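Local coordinates for proteasome protein (Corynebacterium glutamicum ATCC 13032, PDB 2P90) that is of unknown function but belongs to the PAC2 family, which includes proteasome assembly chaperones, and assembles as three copies of the chain, at residues A31-G34 with Y35-G39; F61-D64 with E65-Y69; E184-L187 with K188-K192; R243-M246 with E247-E250; R257-G260 with A261-Q265. All coordinates share one frame; numbering follows the deposited sequence.

The five contacts are all local, each within one continuous run of chain, and they follow one another in sequence without interleaving. Contact 1 lies nearest the middle of the subunit, its centre about 7 Å from that of the chain, where strand 27-33 leaves the mixed sheet. Contacts 2 and 3 have centres about 18 and 22 Å from it; contact 2 meets mainly the third subunit, and contacts 1 and 3 both touch the second. Contacts 4 and 5, on consecutive helices, touch where Thr249 OG1 lies 4.1 Å from Val259 CG2. Their centres are about 41 and 43 Å from that of contact 2, and neither meets another subunit.

Contact 1 (A31-G34 with Y35-G39); sequences ALQG and YADAG
Asp37 reaches back over the turn to Gly34, and its carboxylate forms the tight part of the contact. OD2 of Asp37 accepts the backbone N-H of Gly34 through its syn lone pair at 2.8 Å, with a bent N-H...O angle of 141°. With CG lying beside its own backbone N (chi1 -58°), the carboxylate is directed to the start of the turn, and Asp37 OD1 rests 3.6 Å from CA of Gln33. A water occupies the middle of the loop. It donates to Asp37 OD1 at 2.8 Å and accepts from N of Ala36 at 2.9 Å, while its link to O of Leu32 is modelled rather short. The run from 31 to 39 carries the chain out of strand 27-33, an inner strand of the mixed sheet, into the loop before helix 41-52. Gly34 makes the bend at phi 128°, a backbone shape that suits glycine. Looser packing is found at exposed Gln33, whose extended side chain crosses Asp37 at about a right angle, CG approaching OD1 of Asp37 to only 3.9 Å. The side chain of Tyr35 leads away from the turn and packs on Tyr139 and on Arg73 of the second subunit, whose Arg70 also bonds to O of Gly34.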
loop_
_atom_site.group_PDB
_atom_site.type_symbol
_atom_site.label_atom_id
_atom_site.label_comp_id
_atom_site.label_asym_id
_atom_site.label_seq_id
_atom_site.Cartn_x
_atom_site.Cartn_y
_atom_site.Cartn_z
ATOM N N ALA B 31 8.627 7.391 18.902
ATOM C CA ALA B 31 9.600 7.063 17.855
ATOM C C ALA B 31 9.016 6.038 16.853
ATOM O O ALA B 31 9.257 4.826 17.002
ATOM C CB ALA B 31 10.866 6.499 18.494
ATOM N N LEU B 32 8.292 6.518 15.835
ATOM C CA LEU B 32 7.623 5.618 14.852
ATOM C C LEU B 32 8.379 5.570 13.554
ATOM O O LEU B 32 8.609 6.609 12.934
ATOM C CB LEU B 32 6.158 6.035 14.560
ATOM C CG LEU B 32 5.200 6.179 15.743
ATOM C CD1 LEU B 32 3.799 6.652 15.248
ATOM C CD2 LEU B 32 5.095 4.876 16.600
ATOM N N GLN B 33 8.740 4.359 13.144
ATOM C CA GLN B 33 9.527 4.146 11.947
ATOM C C GLN B 33 8.556 4.038 10.741
ATOM O O GLN B 33 7.474 3.466 10.849
ATOM C CB GLN B 33 10.402 2.898 12.163
ATOM C CG GLN B 33 11.471 2.623 11.094
ATOM C CD GLN B 33 12.086 1.173 11.205
ATOM O OE1 GLN B 33 12.038 0.537 12.281
ATOM N NE2 GLN B 33 12.671 0.669 10.101
ATOM N N GLY B 34 8.905 4.664 9.623
ATOM C CA GLY B 34 8.101 4.558 8.414
ATOM C C GLY B 34 7.710 5.869 7.763
ATOM O O GLY B 34 7.181 5.892 6.636
ATOM N N TYR B 35 7.996 6.966 8.447
ATOM C CA TYR B 35 7.619 8.284 7.965
ATOM C C TYR B 35 8.814 9.187 7.675
ATOM O O TYR B 35 9.044 9.562 6.515
ATOM C CB TYR B 35 6.658 8.955 8.953
ATOM C CG TYR B 35 6.337 10.368 8.574
ATOM C CD1 TYR B 35 5.776 10.665 7.311
ATOM C CD2 TYR B 35 6.611 11.422 9.437
ATOM C CE1 TYR B 35 5.467 11.959 6.935
ATOM C CE2 TYR B 35 6.319 12.753 9.056
ATOM C CZ TYR B 35 5.739 13.001 7.812
ATOM O OH TYR B 35 5.434 14.294 7.430
ATOM N N ALA B 36 9.557 9.564 8.722
ATOM C CA ALA B 36 10.692 10.483 8.575
ATOM C C ALA B 36 11.957 9.815 9.116
ATOM O O ALA B 36 12.320 9.959 10.304
ATOM C CB ALA B 36 10.416 11.798 9.286
ATOM N N ASP B 37 12.616 9.064 8.253
ATOM C CA ASP B 37 13.693 8.171 8.706
ATOM C C ASP B 37 15.099 8.469 8.142
ATOM O O ASP B 37 15.932 7.545 8.065
ATOM C CB ASP B 37 13.318 6.714 8.434
ATOM C CG ASP B 37 12.003 6.310 9.120
ATOM O OD1 ASP B 37 11.893 6.394 10.386
ATOM O OD2 ASP B 37 11.080 5.916 8.368
ATOM N N ALA B 38 15.337 9.731 7.761
ATOM C CA ALA B 38 16.655 10.156 7.258
ATOM C C ALA B 38 17.780 9.756 8.230
ATOM O O ALA B 38 17.678 9.998 9.430
ATOM C CB ALA B 38 16.679 11.647 6.994
ATOM N N GLY B 39 18.805 9.093 7.709
ATOM C CA GLY B 39 19.924 8.627 8.531
ATOM C C GLY B 39 19.544 7.531 9.521
ATOM O O GLY B 39 20.373 7.153 10.397
HETATM O O HOH W 1 9.669 7.913 11.154
#

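Contact 2 (F61-D64 with E65-Y69); sequences FNND and ELIDY
Asn63, Glu65 and Tyr69 carry most of this contact, which winds through a short, weakly bonded helix. O of Asn63 takes two backbone bonds from the same face of its carbonyl plane, from N of Ile67 at 2.9 Å and from N of Leu66 at 3.2 Å. The side chain of Asn63 lies alongside that of Ile67, both pointing the same way, with the amide carbon CG of Asn63 3.6 Å from CG1 of Ile67; the amide nitrogen itself is held by O of Leu89. Glu65 closes the preceding turn, its N donating to O of Asn62 from above the carbonyl plane. CG of Glu65 lies 3.8 Å from ND2 of Asn62; beyond it the chain folds about CB-CG (chi2 -66°), and the carboxylate makes a salt bridge to Arg115 of the third subunit. Tyr69 comes back from beyond the helix. OH of Tyr69 donates to OD1 of Asp64 at 2.6 Å, on the anti side and somewhat out of the carboxylate plane, and lies 3.3 Å from CB of Asn63. CG2 of Ile67 covers one face of the Tyr69 ring near its rim. Asp64 OD1 is additionally bonded to N of Gly117 of the third subunit, so the tyrosine probably helps to orient a carboxylate that also bonds across the subunit interface. A water joins O of Asp64 to O of Ile67. Asn62, whose OD1 accepts from N of Asp64 at 2.9 Å, provides a classical N-cap for this one-turn helix following strand 54-61.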
loop_
_atom_site.group_PDB
_atom_site.type_symbol
_atom_site.label_atom_id
_atom_site.label_comp_id
_atom_site.label_asym_id
_atom_site.label_seq_id
_atom_site.Cartn_x
_atom_site.Cartn_y
_atom_site.Cartn_z
ATOM N N PHE B 61 0.469 -2.959 20.850
ATOM C CA PHE B 61 -0.532 -2.762 19.834
ATOM C C PHE B 61 -0.712 -4.008 18.942
ATOM O O PHE B 61 0.238 -4.809 18.719
ATOM C CB PHE B 61 -0.209 -1.500 19.049
ATOM C CG PHE B 61 -0.461 -0.232 19.836
ATOM C CD1 PHE B 61 -1.617 0.510 19.625
ATOM C CD2 PHE B 61 0.441 0.195 20.825
ATOM C CE1 PHE B 61 -1.871 1.699 20.361
ATOM C CE2 PHE B 61 0.197 1.371 21.576
ATOM C CZ PHE B 61 -0.972 2.126 21.335
ATOM N N ASN B 62 -1.951 -4.176 18.487
ATOM C CA ASN B 62 -2.324 -5.254 17.580
ATOM C C ASN B 62 -2.024 -4.876 16.149
ATOM O O ASN B 62 -2.705 -4.028 15.563
ATOM C CB ASN B 62 -3.817 -5.603 17.724
ATOM C CG ASN B 62 -4.231 -6.825 16.864
ATOM O OD1 ASN B 62 -3.411 -7.437 16.160
ATOM N ND2 ASN B 62 -5.480 -7.191 16.949
ATOM N N ASN B 63 -1.005 -5.509 15.590
ATOM C CA ASN B 63 -0.623 -5.335 14.179
ATOM C C ASN B 63 -1.693 -5.752 13.136
ATOM O O ASN B 63 -1.715 -5.243 12.028
ATOM C CB ASN B 63 0.676 -6.083 13.921
ATOM C CG ASN B 63 1.896 -5.352 14.465
ATOM O OD1 ASN B 63 1.786 -4.296 15.131
ATOM N ND2 ASN B 63 3.089 -5.881 14.132
ATOM N N ASP B 64 -2.594 -6.648 13.497
ATOM C CA ASP B 64 -3.695 -7.013 12.592
ATOM C C ASP B 64 -4.650 -5.836 12.356
ATOM O O ASP B 64 -5.254 -5.732 11.278
ATOM C CB ASP B 64 -4.442 -8.245 13.092
ATOM C CG ASP B 64 -3.676 -9.560 12.831
ATOM O OD1 ASP B 64 -2.615 -9.589 12.156
ATOM O OD2 ASP B 64 -4.162 -10.604 13.288
ATOM N N GLU B 65 -4.744 -4.937 13.346
ATOM C CA GLU B 65 -5.568 -3.743 13.190
ATOM C C GLU B 65 -4.827 -2.623 12.461
ATOM O O GLU B 65 -5.469 -1.767 11.892
ATOM C CB GLU B 65 -6.090 -3.219 14.556
ATOM C CG GLU B 65 -7.107 -4.139 15.280
ATOM C CD GLU B 65 -8.452 -4.300 14.553
ATOM O OE1 GLU B 65 -9.031 -3.322 14.019
ATOM O OE2 GLU B 65 -8.954 -5.431 14.527
ATOM N N LEU B 66 -3.487 -2.663 12.453
ATOM C CA LEU B 66 -2.658 -1.479 12.238
ATOM C C LEU B 66 -1.742 -1.514 11.031
ATOM O O LEU B 66 -1.459 -0.467 10.463
ATOM C CB LEU B 66 -1.888 -1.107 13.523
ATOM C CG LEU B 66 -2.771 -0.597 14.705
ATOM C CD1 LEU B 66 -1.988 -0.510 16.038
ATOM C CD2 LEU B 66 -3.485 0.734 14.421
ATOM N N ILE B 67 -1.368 -2.718 10.585
ATOM C CA ILE B 67 -0.297 -2.912 9.591
ATOM C C ILE B 67 -0.806 -3.537 8.265
ATOM O O ILE B 67 -1.603 -4.504 8.264
ATOM C CB ILE B 67 0.835 -3.857 10.181
ATOM C CG1 ILE B 67 1.459 -3.300 11.494
ATOM C CG2 ILE B 67 1.879 -4.284 9.120
ATOM C CD1 ILE B 67 2.154 -1.928 11.412
ATOM N N ASP B 68 -0.321 -2.983 7.153
ATOM C CA ASP B 68 -0.409 -3.622 5.839
ATOM C C ASP B 68 0.828 -4.488 5.716
ATOM O O ASP B 68 1.903 -4.009 5.423
ATOM C CB ASP B 68 -0.408 -2.566 4.707
ATOM C CG ASP B 68 -0.548 -3.200 3.300
ATOM O OD1 ASP B 68 -0.011 -4.320 3.046
ATOM O OD2 ASP B 68 -1.193 -2.573 2.430
ATOM N N TYR B 69 0.677 -5.792 5.900
ATOM C CA TYR B 69 1.868 -6.638 6.026
ATOM C C TYR B 69 2.565 -6.846 4.690
ATOM O O TYR B 69 3.772 -7.147 4.668
ATOM C CB TYR B 69 1.526 -7.987 6.586
ATOM C CG TYR B 69 1.066 -8.054 8.012
ATOM C CD1 TYR B 69 1.954 -8.411 9.033
ATOM C CD2 TYR B 69 -0.280 -7.841 8.340
ATOM C CE1 TYR B 69 1.510 -8.549 10.353
ATOM C CE2 TYR B 69 -0.717 -7.960 9.637
ATOM C CZ TYR B 69 0.171 -8.315 10.635
ATOM O OH TYR B 69 -0.296 -8.479 11.916
HETATM O O HOH W 2 -3.839 -5.687 9.122
#

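Contact 3 (E184-L187 with K188-K192); sequences EKLL and KDKGK
Charge pairing joins Lys185 and Asp189 one turn apart on helix 179-189. The lysine side chain folds about CD-CE (chi4 -56°), bringing NZ of Lys185 to 2.8 Å from OD2 of Asp189. Lys188 completes a small network through a long bridge, its NZ 3.6 Å from OD1 of Asp189, and the carboxylate probably offsets the nearness of the two ammonium groups. Among the backbone bonds, N of Lys188 to O of Glu184 and N of Asp189 to O of Lys185 are both regular helical links. The helix then ends in a Schellman motif. Gly191 adopts a positive phi of 86°, its N bonds to O of Lys188, and N of Lys192 reaches back to O of Leu187 at 2.9 Å. Aliphatic parts of lysine chains pack on leucines beside this cap. The side chains of Leu186 and Lys190 run side by side in the same direction, with CD1 of Leu186 4.0 Å from CE of Lys190, and both pack on helix 116-129. Leu187 and Lys192 instead meet at about a right angle, CD2 of Leu187 lying 3.9 Å from CB of Lys192. The ammonium of Lys192 continues to a salt bridge with Glu128, and buried Leu187 packs against Val194 and Thr135 of the sheet.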
loop_
_atom_site.group_PDB
_atom_site.type_symbol
_atom_site.label_atom_id
_atom_site.label_comp_id
_atom_site.label_asym_id
_atom_site.label_seq_id
_atom_site.Cartn_x
_atom_site.Cartn_y
_atom_site.Cartn_z
ATOM N N GLU B 184 -0.258 14.403 17.475
ATOM C CA GLU B 184 0.123 15.741 17.933
ATOM C C GLU B 184 -1.072 16.661 17.920
ATOM O O GLU B 184 -1.377 17.251 18.940
ATOM C CB GLU B 184 1.224 16.363 17.071
ATOM C CG GLU B 184 2.586 15.773 17.301
ATOM C CD GLU B 184 3.650 16.652 16.725
ATOM O OE1 GLU B 184 3.720 17.837 17.166
ATOM O OE2 GLU B 184 4.425 16.179 15.869
ATOM N N LYS B 185 -1.753 16.760 16.778
ATOM C CA LYS B 185 -2.932 17.602 16.672
ATOM C C LYS B 185 -4.021 17.242 17.683
ATOM O O LYS B 185 -4.669 18.125 18.217
ATOM C CB LYS B 185 -3.483 17.615 15.246
ATOM C CG LYS B 185 -4.140 18.949 14.899
ATOM C CD LYS B 185 -4.867 18.914 13.571
ATOM C CE LYS B 185 -5.888 20.058 13.493
ATOM N NZ LYS B 185 -6.871 20.026 14.625
ATOM N N LEU B 186 -4.208 15.957 17.970
ATOM C CA LEU B 186 -5.238 15.546 18.934
ATOM C C LEU B 186 -4.869 15.882 20.407
ATOM O O LEU B 186 -5.739 16.180 21.242
ATOM C CB LEU B 186 -5.526 14.058 18.775
ATOM C CG LEU B 186 -6.619 13.408 19.619
ATOM C CD1 LEU B 186 -8.026 13.972 19.287
ATOM C CD2 LEU B 186 -6.589 11.904 19.436
ATOM N N LEU B 187 -3.580 15.808 20.715
ATOM C CA LEU B 187 -3.078 16.127 22.047
ATOM C C LEU B 187 -3.265 17.621 22.251
ATOM O O LEU B 187 -3.896 18.021 23.214
ATOM C CB LEU B 187 -1.612 15.680 22.231
ATOM C CG LEU B 187 -1.399 14.190 22.518
ATOM C CD1 LEU B 187 0.020 13.689 22.250
ATOM C CD2 LEU B 187 -1.830 13.847 23.935
ATOM N N LYS B 188 -2.789 18.429 21.310
ATOM C CA LYS B 188 -3.076 19.862 21.309
ATOM C C LYS B 188 -4.576 20.159 21.543
ATOM O O LYS B 188 -4.941 20.756 22.571
ATOM C CB LYS B 188 -2.568 20.516 20.025
ATOM C CG LYS B 188 -2.912 21.993 19.896
ATOM C CD LYS B 188 -2.410 22.548 18.563
ATOM C CE LYS B 188 -3.404 22.258 17.421
ATOM N NZ LYS B 188 -4.301 23.438 17.083
ATOM N N ASP B 189 -5.433 19.711 20.622
ATOM C CA ASP B 189 -6.869 19.945 20.696
ATOM C C ASP B 189 -7.471 19.485 22.016
ATOM O O ASP B 189 -8.506 19.987 22.440
ATOM C CB ASP B 189 -7.592 19.218 19.551
ATOM C CG ASP B 189 -7.269 19.789 18.181
ATOM O OD1 ASP B 189 -6.556 20.812 18.108
ATOM O OD2 ASP B 189 -7.735 19.207 17.169
ATOM N N LYS B 190 -6.864 18.504 22.660
ATOM C CA LYS B 190 -7.362 18.079 23.960
ATOM C C LYS B 190 -6.769 18.880 25.133
ATOM O O LYS B 190 -7.027 18.552 26.296
ATOM C CB LYS B 190 -7.136 16.580 24.164
ATOM C CG LYS B 190 -8.305 15.694 23.733
ATOM C CD LYS B 190 -7.846 14.248 23.584
ATOM C CE LYS B 190 -8.982 13.335 23.133
ATOM N NZ LYS B 190 -9.584 12.559 24.261
ATOM N N GLY B 191 -5.973 19.909 24.819
ATOM C CA GLY B 191 -5.327 20.785 25.828
ATOM C C GLY B 191 -3.994 20.315 26.404
ATOM O O GLY B 191 -3.563 20.816 27.432
ATOM N N LYS B 192 -3.331 19.370 25.741
ATOM C CA LYS B 192 -2.149 18.696 26.301
ATOM C C LYS B 192 -0.811 19.258 25.849
ATOM O O LYS B 192 -0.720 19.897 24.799
ATOM C CB LYS B 192 -2.149 17.212 25.905
ATOM C CG LYS B 192 -2.637 16.269 26.958
ATOM C CD LYS B 192 -4.137 16.201 26.935
ATOM C CE LYS B 192 -4.557 14.777 26.743
ATOM N NZ LYS B 192 -6.036 14.754 26.602
#

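Contact 4 (R243-M246 with E247-E250); sequences RQLM and EQTE
The final two turns of helix 232-250 form this contact, residues 243-246 and 247-250 being successive turns joined mainly through the backbone. N of Glu247 bonds to O of Arg243 at 3.0 Å. The next link runs from N of Gln248 to O of Gln244 at 3.2 Å, and N of Glu250 bonds to O of Met246 at 2.8 Å. A further bond of the same kind runs from N of Thr249 to O of Leu245, although the modelled place of that oxygen is less certain. Side chains add little across the turns. Gln248 crosses Leu245 at a slant, OE1 of Gln248 lying 4.0 Å from CD1 of Leu245. The amide of Gln248 also lies beside the backbone, CD of Gln248 being 3.6 Å from O of Gln244. CB of Glu247 rests 3.4 Å from O of Arg243, while the rest of that chain extends beyond it, and CB of Glu250 lies 3.2 Å from O of Met246. On the inner side of the helix Leu245 packs on His147, Val205 and Tyr210, and Thr249 on His147 and on Ile255, Gln256 and Val259 of the following helix. The long polar and charged side chains are exposed. Cohesion along this stretch therefore rests on main-chain hydrogen bonds, with no salt bridge or side-chain hydrogen bond spanning the two halves.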
loop_
_atom_site.group_PDB
_atom_site.type_symbol
_atom_site.label_atom_id
_atom_site.label_comp_id
_atom_site.label_asym_id
_atom_site.label_seq_id
_atom_site.Cartn_x
_atom_site.Cartn_y
_atom_site.Cartn_z
ATOM N N ARG B 243 34.508 10.349 9.379
ATOM C CA ARG B 243 35.781 10.038 8.738
ATOM C C ARG B 243 35.593 9.376 7.374
ATOM O O ARG B 243 36.327 9.696 6.417
ATOM C CB ARG B 243 36.699 9.215 9.655
ATOM C CG ARG B 243 37.154 9.969 10.918
ATOM C CD ARG B 243 38.293 9.239 11.685
ATOM N NE ARG B 243 37.893 7.945 12.257
ATOM C CZ ARG B 243 37.445 7.760 13.506
ATOM N NH1 ARG B 243 37.337 8.793 14.353
ATOM N NH2 ARG B 243 37.111 6.531 13.918
ATOM N N GLN B 244 34.593 8.503 7.259
ATOM C CA GLN B 244 34.277 7.911 5.955
ATOM C C GLN B 244 33.806 8.968 4.952
ATOM O O GLN B 244 34.101 8.893 3.746
ATOM C CB GLN B 244 33.255 6.788 6.093
ATOM C CG GLN B 244 33.730 5.681 7.030
ATOM C CD GLN B 244 32.618 4.710 7.427
ATOM O OE1 GLN B 244 31.567 5.115 7.949
ATOM N NE2 GLN B 244 32.855 3.416 7.189
ATOM N N LEU B 245 33.101 9.965 5.477
ATOM C CA LEU B 245 32.589 11.069 4.690
ATOM C C LEU B 245 33.688 12.046 4.314
ATOM O O LEU B 245 33.672 12.577 3.215
ATOM C CB LEU B 245 31.475 11.791 5.451
ATOM C CG LEU B 245 29.975 11.606 5.167
ATOM C CD1 LEU B 245 29.571 10.392 4.316
ATOM C CD2 LEU B 245 29.230 11.656 6.487
ATOM N N MET B 246 34.627 12.288 5.225
ATOM C CA MET B 246 35.772 13.153 4.910
ATOM C C MET B 246 36.566 12.561 3.747
ATOM O O MET B 246 36.854 13.239 2.766
ATOM C CB MET B 246 36.673 13.370 6.121
ATOM C CG MET B 246 36.109 14.290 7.203
ATOM S SD MET B 246 37.122 14.281 8.727
ATOM C CE MET B 246 38.028 15.842 8.597
ATOM N N GLU B 247 36.875 11.277 3.868
ATOM C CA GLU B 247 37.619 10.518 2.880
ATOM C C GLU B 247 36.977 10.573 1.494
ATOM O O GLU B 247 37.682 10.693 0.500
ATOM C CB GLU B 247 37.767 9.068 3.353
ATOM C CG GLU B 247 38.690 8.220 2.488
ATOM C CD GLU B 247 38.780 6.752 2.929
ATOM O OE1 GLU B 247 38.096 6.350 3.921
ATOM O OE2 GLU B 247 39.545 6.005 2.262
ATOM N N GLN B 248 35.648 10.502 1.435
ATOM C CA GLN B 248 34.933 10.596 0.162
ATOM C C GLN B 248 34.905 11.983 -0.457
ATOM O O GLN B 248 35.030 12.107 -1.670
ATOM C CB GLN B 248 33.513 10.083 0.301
ATOM C CG GLN B 248 33.376 8.651 -0.120
ATOM C CD GLN B 248 32.346 7.916 0.704
ATOM O OE1 GLN B 248 31.419 8.528 1.259
ATOM N NE2 GLN B 248 32.505 6.593 0.808
ATOM N N THR B 249 34.713 13.013 0.367
ATOM C CA THR B 249 34.675 14.389 -0.133
ATOM C C THR B 249 36.079 14.805 -0.564
ATOM O O THR B 249 36.245 15.544 -1.541
ATOM C CB THR B 249 33.944 15.422 0.853
ATOM O OG1 THR B 249 34.385 16.771 0.605
ATOM C CG2 THR B 249 34.190 15.113 2.308
ATOM N N GLU B 250 37.069 14.275 0.150
ATOM C CA GLU B 250 38.499 14.457 -0.162
ATOM C C GLU B 250 38.854 14.026 -1.594
ATOM O O GLU B 250 39.571 14.721 -2.297
ATOM C CB GLU B 250 39.369 13.686 0.857
ATOM C CG GLU B 250 40.863 13.933 0.741
ATOM C CD GLU B 250 41.211 15.425 0.808
ATOM O OE1 GLU B 250 40.830 16.087 1.809
ATOM O OE2 GLU B 250 41.858 15.936 -0.142
#

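Contact 5 (R257-G260 with A261-Q265); sequences RVVG and ALEQQ
Glu263 lays its extended chain over Val259, one turn earlier on helix 253-276. Its carboxylate oxygen OE2 comes 3.4 Å from CG1 of Val259, the two chains being inclined to one another. Chi1 of -75° turns CG of Glu263 back over the previous turn, 3.1 Å from O of Val259. The other oxygen, OE1 of Glu263, lies 3.7 Å from CA of Gly260. Further round the helix, CD1 of Leu262 meets CG1 of Val258 loosely at 4.3 Å, and CG of Leu262 sits 3.4 Å from O of Val258. Regular helical bonds run underneath, among them N of Glu263 to O of Val259 at 2.9 Å and N of Gln264 to O of Gly260 at 3.0 Å. One side of the helix faces the body of the chain, where Val259 touches Thr148 and Leu262 touches Thr144 and Tyr204; Val258, Ala261 and Gln264 are exposed. OE2 of Glu263 is hydrogen-bonded to OG1 of Thr148, and Glu263 also touches Arg149. The glutamate thus works in two ways, its methylenes covering the turn below while its carboxylate ties the helix to the neighbouring loop.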
loop_
_atom_site.group_PDB
_atom_site.type_symbol
_atom_site.label_atom_id
_atom_site.label_comp_id
_atom_site.label_asym_id
_atom_site.label_seq_id
_atom_site.Cartn_x
_atom_site.Cartn_y
_atom_site.Cartn_z
ATOM N N ARG B 257 32.915 21.128 -3.587
ATOM C CA ARG B 257 32.252 22.316 -4.059
ATOM C C ARG B 257 30.828 22.349 -3.505
ATOM O O ARG B 257 30.376 23.369 -2.979
ATOM C CB ARG B 257 32.282 22.278 -5.587
ATOM C CG ARG B 257 31.228 23.093 -6.334
ATOM C CD ARG B 257 31.813 23.693 -7.646
ATOM N NE ARG B 257 32.673 22.760 -8.398
ATOM C CZ ARG B 257 34.000 22.628 -8.247
ATOM N NH1 ARG B 257 34.662 23.362 -7.356
ATOM N NH2 ARG B 257 34.676 21.745 -8.990
ATOM N N VAL B 258 30.156 21.205 -3.586
ATOM C CA VAL B 258 28.810 21.021 -3.062
ATOM C C VAL B 258 28.721 21.149 -1.538
ATOM O O VAL B 258 27.773 21.744 -1.029
ATOM C CB VAL B 258 28.229 19.673 -3.553
ATOM C CG1 VAL B 258 26.966 19.249 -2.732
ATOM C CG2 VAL B 258 27.930 19.760 -5.062
ATOM N N VAL B 259 29.713 20.616 -0.825
ATOM C CA VAL B 259 29.797 20.718 0.642
ATOM C C VAL B 259 30.036 22.167 1.117
ATOM O O VAL B 259 29.353 22.645 2.033
ATOM C CB VAL B 259 30.890 19.727 1.230
ATOM C CG1 VAL B 259 31.075 19.886 2.754
ATOM C CG2 VAL B 259 30.531 18.272 0.869
ATOM N N GLY B 260 30.993 22.851 0.486
ATOM C CA GLY B 260 31.289 24.260 0.786
ATOM C C GLY B 260 30.128 25.212 0.548
ATOM O O GLY B 260 29.919 26.146 1.317
ATOM N N ALA B 261 29.363 24.981 -0.513
ATOM C CA ALA B 261 28.146 25.765 -0.758
ATOM C C ALA B 261 27.051 25.552 0.330
ATOM O O ALA B 261 26.392 26.505 0.749
ATOM C CB ALA B 261 27.607 25.492 -2.144
ATOM N N LEU B 262 26.885 24.321 0.796
ATOM C CA LEU B 262 25.998 24.043 1.947
ATOM C C LEU B 262 26.528 24.625 3.262
ATOM O O LEU B 262 25.739 25.012 4.141
ATOM C CB LEU B 262 25.726 22.540 2.112
ATOM C CG LEU B 262 25.025 21.787 0.964
ATOM C CD1 LEU B 262 25.170 20.229 1.096
ATOM C CD2 LEU B 262 23.545 22.213 0.845
ATOM N N GLU B 263 27.855 24.682 3.389
ATOM C CA GLU B 263 28.520 25.272 4.550
ATOM C C GLU B 263 28.238 26.760 4.646
ATOM O O GLU B 263 27.985 27.279 5.743
ATOM C CB GLU B 263 30.026 25.039 4.480
ATOM C CG GLU B 263 30.429 23.602 4.821
ATOM C CD GLU B 263 31.922 23.314 4.645
ATOM O OE1 GLU B 263 32.691 24.232 4.234
ATOM O OE2 GLU B 263 32.325 22.160 4.919
ATOM N N GLN B 264 28.254 27.423 3.487
ATOM C CA GLN B 264 28.021 28.858 3.388
ATOM C C GLN B 264 26.568 29.167 3.725
ATOM O O GLN B 264 26.278 30.010 4.571
ATOM C CB GLN B 264 28.370 29.359 1.979
ATOM C CG GLN B 264 28.982 30.755 1.968
ATOM C CD GLN B 264 29.302 31.295 0.552
ATOM O OE1 GLN B 264 28.812 30.766 -0.475
ATOM N NE2 GLN B 264 30.110 32.375 0.498
ATOM N N GLN B 265 25.660 28.464 3.055
ATOM C CA GLN B 265 24.231 28.486 3.351
ATOM C C GLN B 265 23.942 28.327 4.859
ATOM O O GLN B 265 23.271 29.152 5.465
ATOM C CB GLN B 265 23.576 27.368 2.540
ATOM C CG GLN B 265 22.092 27.118 2.792
ATOM C CD GLN B 265 21.489 26.154 1.751
ATOM O OE1 GLN B 265 20.776 25.205 2.103
ATOM N NE2 GLN B 265 21.777 26.404 0.458
#